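Snaclec convulxin subunit alpha (Crotalus durissus, PDB 1UMR) activates platelets as a venom C-type-lectin-like toxin subunit by binding the collagen receptor glycoprotein VI. Local coordinates at residues D7-D12 and A54-Q59. Numbering follows the deposited sequence.
Sequences DWYYYD and AWMVTQ
A Met-aromatic contact joins Tyr9, on an edge strand (9-11) of the four-stranded antiparallel sheet in this C-type-lectin-like fold, to Met56 on helix 47-60, with Trp55 flanking the ring. The helix packs across the sheet, and here it reaches the strand at one side. The CB of Tyr9 is directed toward the helix, and Met56 lies over one face of the ring: CG of Met56 is 3.9 Å from the centroid of the Tyr9 ring, 17° off the normal, a CH-pi contact. The Met56 chain leaves the helix with CG anti to the backbone N (chi1 -170°) and bends only at chi3. Its sulfur sits obliquely to the same ring, 4.2 Å from the centroid, while Tyr16 on strand 14-20 and Val128 on strand 125-131 touch this buried side chain. Trp55 approaches the CD2-CE2 part of the tyrosine ring obliquely, the two ring planes standing at 81°. Gln59, four residues on, lays CG over the centre of the Trp55 ring. At the far end of the phenol, Tyr9 OH hydrogen-bonds Asn60 OD1, tying the phenol to the residue just after Gln59, and Asn60 ND2 also bonds Met56 O. The nearest approach to the indole is Tyr9 CE2 to Trp55 CZ3, 3.9 Å, made at the indole edge.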
# COMPACT_ATOMS: atom_id res chain seq x y z
N ASP A 7 34.12 -45.27 -27.10
CA ASP A 7 34.50 -44.97 -25.72
C ASP A 7 33.86 -43.63 -25.25
O ASP A 7 34.23 -43.09 -24.18
CB ASP A 7 36.02 -44.93 -25.54
CG ASP A 7 36.69 -46.31 -25.77
OD1 ASP A 7 37.76 -46.36 -26.50
OD2 ASP A 7 36.22 -47.37 -25.30
N TRP A 8 32.96 -43.07 -26.05
CA TRP A 8 32.27 -41.88 -25.57
C TRP A 8 30.89 -42.32 -25.18
O TRP A 8 30.33 -43.18 -25.75
CB TRP A 8 32.21 -40.80 -26.65
CG TRP A 8 33.54 -40.13 -26.91
CD1 TRP A 8 34.65 -40.69 -27.46
CD2 TRP A 8 33.91 -38.82 -26.50
NE1 TRP A 8 35.69 -39.80 -27.46
CE2 TRP A 8 35.27 -38.65 -26.85
CE3 TRP A 8 33.23 -37.76 -25.83
CZ2 TRP A 8 35.96 -37.43 -26.66
CZ3 TRP A 8 33.93 -36.58 -25.55
CH2 TRP A 8 35.27 -36.42 -26.00
N TYR A 9 30.30 -41.70 -24.21
CA TYR A 9 28.92 -42.00 -24.02
C TYR A 9 28.04 -40.89 -24.56
O TYR A 9 28.39 -39.67 -24.46
CB TYR A 9 28.68 -42.15 -22.54
CG TYR A 9 29.34 -43.35 -21.93
CD1 TYR A 9 30.76 -43.42 -21.84
CD2 TYR A 9 28.54 -44.42 -21.45
CE1 TYR A 9 31.38 -44.54 -21.26
CE2 TYR A 9 29.17 -45.62 -20.89
CZ TYR A 9 30.57 -45.64 -20.78
OH TYR A 9 31.22 -46.70 -20.24
N TYR A 10 26.90 -41.34 -25.11
CA TYR A 10 25.76 -40.54 -25.53
C TYR A 10 24.75 -40.34 -24.44
O TYR A 10 24.20 -41.30 -23.93
CB TYR A 10 25.00 -41.16 -26.76
CG TYR A 10 24.20 -40.06 -27.47
CD1 TYR A 10 24.79 -38.82 -27.82
CD2 TYR A 10 22.84 -40.17 -27.63
CE1 TYR A 10 24.09 -37.81 -28.37
CE2 TYR A 10 22.12 -39.14 -28.23
CZ TYR A 10 22.72 -37.96 -28.55
OH TYR A 10 21.91 -36.98 -29.15
N TYR A 11 24.51 -39.07 -24.07
CA TYR A 11 23.47 -38.70 -23.07
C TYR A 11 22.80 -37.35 -23.43
O TYR A 11 23.47 -36.39 -23.75
CB TYR A 11 23.98 -38.65 -21.65
CG TYR A 11 22.89 -38.13 -20.71
CD1 TYR A 11 21.81 -38.92 -20.39
CD2 TYR A 11 22.87 -36.78 -20.30
CE1 TYR A 11 20.72 -38.44 -19.55
CE2 TYR A 11 21.79 -36.24 -19.53
CZ TYR A 11 20.75 -37.10 -19.15
OH TYR A 11 19.76 -36.61 -18.37
N ASP A 12 21.50 -37.29 -23.25
CA ASP A 12 20.65 -36.29 -23.76
C ASP A 12 21.15 -35.90 -25.15
O ASP A 12 20.89 -36.67 -26.10
CB ASP A 12 20.55 -35.16 -22.77
CG ASP A 12 19.43 -34.17 -23.09
OD1 ASP A 12 19.24 -33.41 -22.18
OD2 ASP A 12 18.68 -34.03 -24.17
N ALA A 54 27.79 -38.49 -13.07
CA ALA A 54 28.43 -39.15 -11.93
C ALA A 54 28.53 -40.70 -12.16
O ALA A 54 29.58 -41.34 -12.00
CB ALA A 54 27.71 -38.76 -10.56
N TRP A 55 27.43 -41.26 -12.63
CA TRP A 55 27.41 -42.64 -13.05
C TRP A 55 28.52 -42.88 -14.02
O TRP A 55 29.36 -43.74 -13.79
CB TRP A 55 26.04 -42.96 -13.61
CG TRP A 55 25.90 -44.32 -14.13
CD1 TRP A 55 25.36 -45.45 -13.48
CD2 TRP A 55 26.24 -44.74 -15.46
NE1 TRP A 55 25.38 -46.53 -14.34
CE2 TRP A 55 25.92 -46.14 -15.55
CE3 TRP A 55 26.80 -44.09 -16.58
CZ2 TRP A 55 26.16 -46.89 -16.72
CZ3 TRP A 55 27.02 -44.83 -17.75
CH2 TRP A 55 26.72 -46.23 -17.79
N MET A 56 28.60 -42.08 -15.10
CA MET A 56 29.61 -42.43 -16.09
C MET A 56 30.99 -42.42 -15.43
O MET A 56 31.85 -43.27 -15.73
CB MET A 56 29.58 -41.49 -17.30
CG MET A 56 30.41 -41.99 -18.37
SD MET A 56 30.84 -40.73 -19.63
CE MET A 56 31.92 -39.59 -18.72
N VAL A 57 31.24 -41.47 -14.54
CA VAL A 57 32.60 -41.39 -14.03
C VAL A 57 32.84 -42.58 -13.06
O VAL A 57 33.92 -43.23 -13.08
CB VAL A 57 32.80 -40.10 -13.28
CG1 VAL A 57 34.20 -40.14 -12.37
CG2 VAL A 57 32.66 -38.83 -14.26
N THR A 58 31.84 -42.85 -12.21
CA THR A 58 31.89 -44.04 -11.37
C THR A 58 32.29 -45.31 -12.15
O THR A 58 33.12 -46.11 -11.67
CB THR A 58 30.60 -44.18 -10.63
OG1 THR A 58 30.65 -43.26 -9.54
CG2 THR A 58 30.52 -45.50 -9.85
N GLN A 59 31.77 -45.47 -13.35
CA GLN A 59 32.02 -46.69 -14.10
C GLN A 59 33.27 -46.63 -14.88
O GLN A 59 33.60 -47.65 -15.42
CB GLN A 59 30.92 -47.07 -15.16
CG GLN A 59 29.48 -47.03 -14.69
CD GLN A 59 29.24 -47.99 -13.58
OE1 GLN A 59 29.58 -49.15 -13.77
NE2 GLN A 59 28.69 -47.54 -12.40